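PDB 4P5A: thymidylate synthase ThyX from Streptomyces cacaoi subsp. asoensis, which acts as a flavin-dependent UMP/dUMP methylase and probably converts dUMP to dTMP with methylenetetrahydrofolate as methyl donor and NADPH as reductant. Local coordinates for residues B[48-53]-B[224-229]; B[196-201]-B[234-239]. All blocks are in the same frame, centred on the assembly; numbering follows the deposited sequence. Where two conformers were deposited one is given.

Interaction 1: B[48-53]-B[224-229]; sequences STRGLI and MPVTHE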
ATOM      1  N   SER B  48      25.039  18.549 -10.486  1.00 22.33           N
ATOM      2  CA  SER B  48      23.628  18.500 -10.867  1.00 22.25           C
ATOM      3  C   SER B  48      22.973  17.350 -10.069  1.00 20.27           C
ATOM      4  O   SER B  48      21.802  17.496  -9.753  1.00 18.89           O
ATOM      5  CB  SER B  48      23.428  18.118 -12.351  1.00 24.65           C
ATOM      6  OG  SER B  48      24.091  16.870 -12.704  1.00 29.06           O
ATOM      7  N   THR B  49      23.699  16.256  -9.780  1.00 17.36           N
ATOM      8  CA  THR B  49      23.031  15.166  -8.979  1.00 17.21           C
ATOM      9  C   THR B  49      22.667  15.637  -7.566  1.00 14.74           C
ATOM     10  O   THR B  49      21.522  15.436  -7.141  1.00 13.73           O
ATOM     11  CB  THR B  49      23.817  13.882  -8.949  1.00 18.61           C
ATOM     12  OG1 THR B  49      23.798  13.294 -10.263  1.00 21.97           O
ATOM     13  CG2 THR B  49      23.258  12.844  -7.876  1.00 18.62           C
ATOM     14  N   ARG B  50      23.622  16.233  -6.840  1.00 12.86           N
ATOM     15  CA  ARG B  50      23.277  16.779  -5.504  1.00 13.14           C
ATOM     16  C   ARG B  50      22.223  17.864  -5.617  1.00 13.26           C
ATOM     17  O   ARG B  50      21.291  17.956  -4.755  1.00 12.14           O
ATOM     18  CB  ARG B  50      24.510  17.333  -4.836  1.00 14.60           C
ATOM     19  CG  ARG B  50      24.259  17.863  -3.511  1.00 14.00           C
ATOM     20  CD  ARG B  50      25.583  18.387  -2.933  1.00 19.30           C
ATOM     21  NE  ARG B  50      25.428  18.941  -1.587  1.00 25.36           N
ATOM     22  CZ  ARG B  50      25.111  20.225  -1.282  1.00 28.43           C
ATOM     23  NH1 ARG B  50      24.847  21.158  -2.213  1.00 30.73           N
ATOM     24  NH2 ARG B  50      25.021  20.555  -0.018  1.00 24.85           N
ATOM     25  N   GLY B  51      22.402  18.771  -6.592  1.00 13.43           N
ATOM     26  CA  GLY B  51      21.329  19.777  -6.848  1.00 15.21           C
ATOM     27  C   GLY B  51      19.909  19.221  -7.021  1.00 12.93           C
ATOM     28  O   GLY B  51      18.970  19.685  -6.346  1.00 12.56           O
ATOM     29  N   LEU B  52      19.772  18.192  -7.849  1.00 10.87           N
ATOM     30  CA  LEU B  52      18.470  17.658  -8.127  1.00 13.89           C
ATOM     31  C   LEU B  52      17.905  16.926  -6.866  1.00 11.00           C
ATOM     32  O   LEU B  52      16.720  17.084  -6.499  1.00 12.53           O
ATOM     33  CB  LEU B  52      18.609  16.692  -9.262  1.00 13.70           C
ATOM     34  CG  LEU B  52      17.259  16.206  -9.906  1.00 18.79           C
ATOM     35  CD1 LEU B  52      17.363  14.848 -10.492  1.00 24.29           C
ATOM     36  CD2 LEU B  52      15.925  16.881  -9.679  1.00 20.76           C
ATOM     37  N   ILE B  53      18.766  16.189  -6.208  1.00  9.51           N
ATOM     38  CA  ILE B  53      18.308  15.379  -5.065  1.00 11.03           C
ATOM     39  C   ILE B  53      17.891  16.318  -3.963  1.00 13.19           C
ATOM     40  O   ILE B  53      16.919  16.039  -3.301  1.00 12.55           O
ATOM     41  CB  ILE B  53      19.378  14.388  -4.648  1.00 10.96           C
ATOM     42  CG1 ILE B  53      19.304  13.215  -5.714  1.00 13.37           C
ATOM     43  CG2 ILE B  53      19.233  13.843  -3.200  1.00  9.98           C
ATOM     44  CD1 ILE B  53      20.416  12.170  -5.637  1.00 15.11           C
ATOM     45  N   MET B 224      23.922   5.155  -1.309  1.00 10.12           N
ATOM     46  CA  MET B 224      23.298   6.363  -1.827  1.00  6.98           C
ATOM     47  C   MET B 224      23.740   7.538  -0.994  1.00  8.97           C
ATOM     48  O   MET B 224      22.955   8.158  -0.287  1.00  7.90           O
ATOM     49  CB  MET B 224      21.759   6.209  -1.704  1.00  8.68           C
ATOM     50  CG  MET B 224      21.247   5.000  -2.668  1.00  7.93           C
ATOM     51  SD  MET B 224      19.399   4.876  -2.654  1.00 10.02           S
ATOM     52  CE  MET B 224      18.782   6.358  -3.485  1.00 10.36           C
ATOM     53  N   PRO B 225      25.006   7.868  -1.096  1.00  8.19           N
ATOM     54  CA  PRO B 225      25.536   8.918  -0.205  1.00  7.79           C
ATOM     55  C   PRO B 225      24.958  10.295  -0.420  1.00  7.31           C
ATOM     56  O   PRO B 225      24.778  11.006   0.630  1.00  8.70           O
ATOM     57  CB  PRO B 225      27.064   8.907  -0.499  1.00  9.25           C
ATOM     58  CG  PRO B 225      27.178   8.355  -1.937  1.00 11.06           C
ATOM     59  CD  PRO B 225      26.011   7.327  -2.033  1.00 11.04           C
ATOM     60  N   VAL B 226      24.605  10.685  -1.635  1.00  7.63           N
ATOM     61  CA  VAL B 226      24.101  12.060  -1.790  1.00  8.65           C
ATOM     62  C   VAL B 226      22.675  12.118  -1.187  1.00  8.29           C
ATOM     63  O   VAL B 226      22.298  13.131  -0.576  1.00  9.43           O
ATOM     64  CB  VAL B 226      24.048  12.389  -3.317  1.00  9.11           C
ATOM     65  CG1 VAL B 226      23.371  13.767  -3.607  1.00 11.23           C
ATOM     66  CG2 VAL B 226      25.498  12.305  -3.923  1.00 12.95           C
ATOM     67  N   THR B 227      21.880  11.091  -1.484  1.00  7.48           N
ATOM     68  CA  THR B 227      20.537  11.008  -0.865  1.00  8.33           C
ATOM     69  C   THR B 227      20.628  11.039   0.667  1.00  7.69           C
ATOM     70  O   THR B 227      19.799  11.721   1.363  1.00  8.06           O
ATOM     71  CB  THR B 227      19.779   9.727  -1.385  1.00  6.31           C
ATOM     72  OG1 THR B 227      19.643   9.871  -2.775  1.00  8.65           O
ATOM     73  CG2 THR B 227      18.284   9.766  -0.792  1.00  7.65           C
ATOM     74  N   HIS B 228      21.493  10.192   1.228  1.00  7.16           N
ATOM     75  CA  HIS B 228      21.651  10.130   2.642  1.00  9.36           C
ATOM     76  C   HIS B 228      22.045  11.514   3.219  1.00 10.89           C
ATOM     77  O   HIS B 228      21.460  11.984   4.243  1.00  9.90           O
ATOM     78  CB  HIS B 228      22.650   9.058   2.981  1.00  9.94           C
ATOM     79  CG  HIS B 228      22.944   9.011   4.432  1.00 11.33           C
ATOM     80  ND1 HIS B 228      23.965   9.748   4.954  1.00 11.96           N
ATOM     81  CD2 HIS B 228      22.232   8.534   5.501  1.00 15.57           C
ATOM     82  CE1 HIS B 228      24.022   9.543   6.274  1.00 21.12           C
ATOM     83  NE2 HIS B 228      22.964   8.829   6.637  1.00 20.31           N
ATOM     84  N   GLU B 229      22.984  12.224   2.538  1.00  9.23           N
ATOM     85  CA  GLU B 229      23.314  13.577   3.016  1.00 12.16           C
ATOM     86  C   GLU B 229      22.153  14.511   2.959  1.00 10.67           C
ATOM     87  O   GLU B 229      21.916  15.290   3.951  1.00 12.56           O
ATOM     88  CB  GLU B 229      24.471  14.229   2.230  1.00 13.08           C
ATOM     89  CG  GLU B 229      25.730  13.494   2.507  1.00 23.01           C
ATOM     90  CD  GLU B 229      26.293  13.664   3.905  1.00 34.56           C
ATOM     91  OE1 GLU B 229      26.844  14.791   4.151  1.00 42.90           O
ATOM     92  OE2 GLU B 229      26.249  12.665   4.719  1.00 35.75           O
TER

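Interaction 2: B[196-201]-B[234-239]; sequences RPDAAY and FGRVSP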
ATOM      1  N   ARG B 196      16.599  11.283  17.058  0.55 18.45           N
ATOM      2  CA  ARG B 196      17.582  12.274  16.706  0.55 19.29           C
ATOM      3  C   ARG B 196      17.093  13.652  17.132  0.55 21.44           C
ATOM      4  O   ARG B 196      16.238  14.246  16.454  0.55 19.61           O
ATOM      5  CB  ARG B 196      17.843  12.243  15.213  0.55 19.73           C
ATOM      6  CG  ARG B 196      18.473  10.927  14.807  0.55 17.97           C
ATOM      7  CD  ARG B 196      19.897  10.771  15.400  0.55 13.87           C
ATOM      8  NE  ARG B 196      20.424   9.530  14.853  0.55 18.80           N
ATOM      9  CZ  ARG B 196      20.298   8.328  15.387  0.55 19.72           C
ATOM     10  NH1 ARG B 196      19.745   8.097  16.594  0.55 17.18           N
ATOM     11  NH2 ARG B 196      20.806   7.357  14.720  0.55 16.34           N
ATOM     12  N   PRO B 197      17.644  14.160  18.257  1.00 23.17           N
ATOM     13  CA  PRO B 197      17.042  15.372  18.892  1.00 25.54           C
ATOM     14  C   PRO B 197      17.066  16.646  18.043  1.00 26.50           C
ATOM     15  O   PRO B 197      16.264  17.549  18.314  1.00 25.57           O
ATOM     16  CB  PRO B 197      17.875  15.561  20.186  1.00 28.59           C
ATOM     17  CG  PRO B 197      18.213  14.076  20.577  1.00 28.24           C
ATOM     18  CD  PRO B 197      18.600  13.467  19.167  1.00 24.14           C
ATOM     19  N   ASP B 198      17.987  16.674  17.073  1.00 26.89           N
ATOM     20  CA  ASP B 198      18.138  17.619  15.954  1.00 28.26           C
ATOM     21  C   ASP B 198      17.081  17.515  14.767  1.00 25.97           C
ATOM     22  O   ASP B 198      16.964  18.445  13.947  1.00 24.15           O
ATOM     23  CB  ASP B 198      19.541  17.349  15.318  1.00 32.53           C
ATOM     24  CG  ASP B 198      19.794  15.780  14.911  1.00 39.21           C
ATOM     25  OD1 ASP B 198      19.896  15.432  13.637  1.00 47.68           O
ATOM     26  OD2 ASP B 198      19.931  14.904  15.864  1.00 43.07           O
ATOM     27  N   ALA B 199      16.340  16.380  14.668  1.00 20.59           N
ATOM     28  CA  ALA B 199      15.476  16.112  13.495  1.00 17.70           C
ATOM     29  C   ALA B 199      14.279  17.034  13.475  1.00 15.47           C
ATOM     30  O   ALA B 199      13.887  17.611  14.560  1.00 16.95           O
ATOM     31  CB  ALA B 199      15.009  14.612  13.496  1.00 16.17           C
ATOM     32  N   ALA B 200      13.622  17.189  12.340  1.00 11.16           N
ATOM     33  CA  ALA B 200      12.438  18.014  12.321  1.00 12.26           C
ATOM     34  C   ALA B 200      11.370  17.460  13.280  1.00 14.60           C
ATOM     35  O   ALA B 200      10.574  18.234  13.924  1.00 13.69           O
ATOM     36  CB  ALA B 200      11.856  18.070  10.941  1.00 14.16           C
ATOM     37  N   TYR B 201      11.298  16.131  13.373  1.00 13.92           N
ATOM     38  CA  TYR B 201      10.360  15.452  14.339  1.00 15.76           C
ATOM     39  C   TYR B 201      11.176  14.526  15.233  1.00 18.03           C
ATOM     40  O   TYR B 201      11.955  13.710  14.759  1.00 20.02           O
ATOM     41  CB  TYR B 201       9.322  14.625  13.579  1.00 14.88           C
ATOM     42  CG  TYR B 201       8.407  15.494  12.825  1.00 16.09           C
ATOM     43  CD1 TYR B 201       7.240  15.943  13.434  1.00 22.97           C
ATOM     44  CD2 TYR B 201       8.709  15.892  11.498  1.00 18.51           C
ATOM     45  CE1 TYR B 201       6.387  16.742  12.712  1.00 22.74           C
ATOM     46  CE2 TYR B 201       7.904  16.672  10.800  1.00 20.42           C
ATOM     47  CZ  TYR B 201       6.728  17.138  11.442  1.00 19.29           C
ATOM     48  OH  TYR B 201       5.872  17.958  10.728  1.00 27.57           O
ATOM     49  N   PHE B 234      17.815  17.961   5.398  1.00 11.91           N
ATOM     50  CA  PHE B 234      16.460  18.493   5.471  1.00 14.07           C
ATOM     51  C   PHE B 234      15.590  18.078   6.658  1.00 12.43           C
ATOM     52  O   PHE B 234      14.353  18.240   6.601  1.00 13.71           O
ATOM     53  CB  PHE B 234      15.776  18.315   4.148  1.00 14.68           C
ATOM     54  CG  PHE B 234      16.384  19.260   3.075  1.00 19.99           C
ATOM     55  CD1 PHE B 234      16.139  20.683   3.152  1.00 23.42           C
ATOM     56  CD2 PHE B 234      17.296  18.766   2.146  1.00 18.41           C
ATOM     57  CE1 PHE B 234      16.718  21.578   2.226  1.00 27.36           C
ATOM     58  CE2 PHE B 234      17.836  19.603   1.168  1.00 21.62           C
ATOM     59  CZ  PHE B 234      17.598  21.027   1.213  1.00 24.93           C
ATOM     60  N   GLY B 235      16.234  17.550   7.703  1.00 11.54           N
ATOM     61  CA  GLY B 235      15.525  17.299   8.963  1.00 11.52           C
ATOM     62  C   GLY B 235      15.081  15.862   9.143  1.00  9.49           C
ATOM     63  O   GLY B 235      14.319  15.604  10.044  1.00 11.21           O
ATOM     64  N   ARG B 236      15.531  14.960   8.249  1.00  9.71           N
ATOM     65  CA  ARG B 236      15.286  13.467   8.436  1.00  9.35           C
ATOM     66  C   ARG B 236      13.823  13.147   8.284  1.00  9.10           C
ATOM     67  O   ARG B 236      13.285  12.287   9.048  1.00 12.09           O
ATOM     68  CB  ARG B 236      15.852  12.904   9.744  1.00 12.87           C
ATOM     69  CG  ARG B 236      17.411  13.082   9.824  1.00 12.28           C
ATOM     70  CD  ARG B 236      18.013  12.498  11.134  1.00 12.57           C
ATOM     71  NE  ARG B 236      17.780  11.059  11.317  1.00 12.20           N
ATOM     72  CZ  ARG B 236      18.496  10.109  10.706  1.00 13.32           C
ATOM     73  NH1 ARG B 236      19.507  10.401   9.817  1.00 12.01           N
ATOM     74  NH2 ARG B 236      18.208   8.876  10.979  1.00 12.42           N
ATOM     75  N   VAL B 237      13.217  13.801   7.296  1.00 12.52           N
ATOM     76  CA  VAL B 237      11.797  13.616   6.925  1.00 14.22           C
ATOM     77  C   VAL B 237      11.798  12.952   5.547  1.00 13.90           C
ATOM     78  O   VAL B 237      12.527  13.422   4.659  1.00 13.93           O
ATOM     79  CB  VAL B 237      11.062  14.977   6.838  1.00 16.02           C
ATOM     80  CG1 VAL B 237       9.640  14.692   6.450  1.00 19.91           C
ATOM     81  CG2 VAL B 237      11.122  15.663   8.197  1.00 19.56           C
ATOM     82  N   SER B 238      11.089  11.844   5.345  1.00 13.55           N
ATOM     83  CA  SER B 238      11.032  11.250   3.997  1.00 11.97           C
ATOM     84  C   SER B 238      10.338  12.176   3.069  1.00 13.61           C
ATOM     85  O   SER B 238       9.270  12.739   3.439  1.00 15.49           O
ATOM     86  CB  SER B 238      10.223   9.904   4.089  1.00 16.64           C
ATOM     87  OG  SER B 238      10.338   9.206   2.857  1.00 20.36           O
ATOM     88  N   PRO B 239      10.827  12.284   1.836  1.00 14.19           N
ATOM     89  CA  PRO B 239      10.175  13.029   0.824  1.00 17.91           C
ATOM     90  C   PRO B 239       8.929  12.193   0.362  1.00 19.81           C
ATOM     91  O   PRO B 239       8.837  10.958   0.649  1.00 21.37           O
ATOM     92  CB  PRO B 239      11.247  13.124  -0.288  1.00 16.64           C
ATOM     93  CG  PRO B 239      12.063  11.791  -0.139  1.00 18.80           C
ATOM     94  CD  PRO B 239      12.072  11.575   1.391  1.00 13.15           C
ATOM     95  OXT PRO B 239       8.037  12.775  -0.284  1.00 24.15           O
TER
HETATM   96  O   HOH W   1      12.238  14.202  11.308  1.00 13.27           O

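Interaction 1: B[48-53]-B[224-229]
The short helical segments 48-53 and 225-229 pass 9.7 Å apart at their axes and cross at -40°, with Arg-50 and Val-226 nearest in backbone register. This is helix-helix packing at the start of the last helix, 225-233, of this ThyX subunit, and no hydrogen bond spans it. Val-226 carries the contact through one branch. Its CG1, anti to the backbone N (chi1 173°), reaches the Arg-50 backbone, 3.6 Å from Arg-50 CA, while Arg-50's extended chain runs on past it. The same branch also meets Ile-53, whose buried side chain points at the opposing helix and sends CD1 to within 3.9 Å of Val-226 CG1. Ile-53 crosses Thr-227 at about a right angle, with Ile-53 CG2 3.9 Å from Thr-227 CA. An alanine in place of Ile-53 would remove both apolar branches and would probably loosen the packing against Val-226 and Thr-227. Asp-23, on helix 23-30, accepts hydrogen bonds from Val-226 N and Thr-227 OG1 in the first turn of helix 225-233. The bond from Thr-227 OG1 to Asp-23 satisfies this buried hydroxyl, so the 3.8 Å approach of Ile-53 CD1 to Thr-227 OG1 is simply a methyl packed beside an oxygen.

Interaction 2: B[196-201]-B[234-239]
Gly-235 O is the polar centre of the contact. Ala-200 N donates to it at 2.9 Å in a nearly straight bond (168°) that lies in the carbonyl plane on a lone pair. Water 1, 2.8 Å from Gly-235 O and accepting from Tyr-201 N, bridges the segments and probably donates to this carbonyl. Beside this, Ala-200 CB meets Val-237 CG2 at 3.7 Å, and Val-237 CG2 also lies at the edge of the Tyr-201 ring, near its plane. At the other end the two arginines cross obliquely: Arg-196 CG lies 3.6 Å from Arg-236 NE, and the guanidinium planes are 23° apart. Their like charges are probably tolerated because each is in a salt bridge, Arg-196 with Glu-210 and Glu-214, Arg-236 with Glu-217. Thr-194 and Thr-232 fix the Arg-236 guanidinium further, and Tyr-201 of the second subunit packs on Val-237. On the side of 196-201, a type I turn from Arg-196 to Ala-199 leads up to the donor, closed by Ala-199 N to Arg-196 O. On the other side, Gly-235, with phi at 99°, is the C-prime residue of a Schellman motif that ends helix 225-233, Arg-236 N reaching back to Phe-231 O and Gly-235 N to Thr-232 O.

Overall arrangement
Interactions 1 and 2 sit at opposite ends of helix 225-233: its first turn packs on helix 48-58 in the former, and the tail after its C-terminus meets 196-201 in the latter. Their centres are about 16 Å apart and their nearest atoms about 5 Å, without touching. Helix 48-58 runs on to the second segment of interaction 2, where Arg-54, Met-57 and Arg-58 pack on Phe-234. Glu-217 adds a second tie, bonding to His-228 and to Arg-236. Neither contact reaches the flavin: the side chain of Thr-227 is about 12 Å from a bound FAD, that of Val-237 about 9 Å. Still, the terminal carboxylate of Pro-239 forms a salt bridge with Arg-184, an FAD-binding residue.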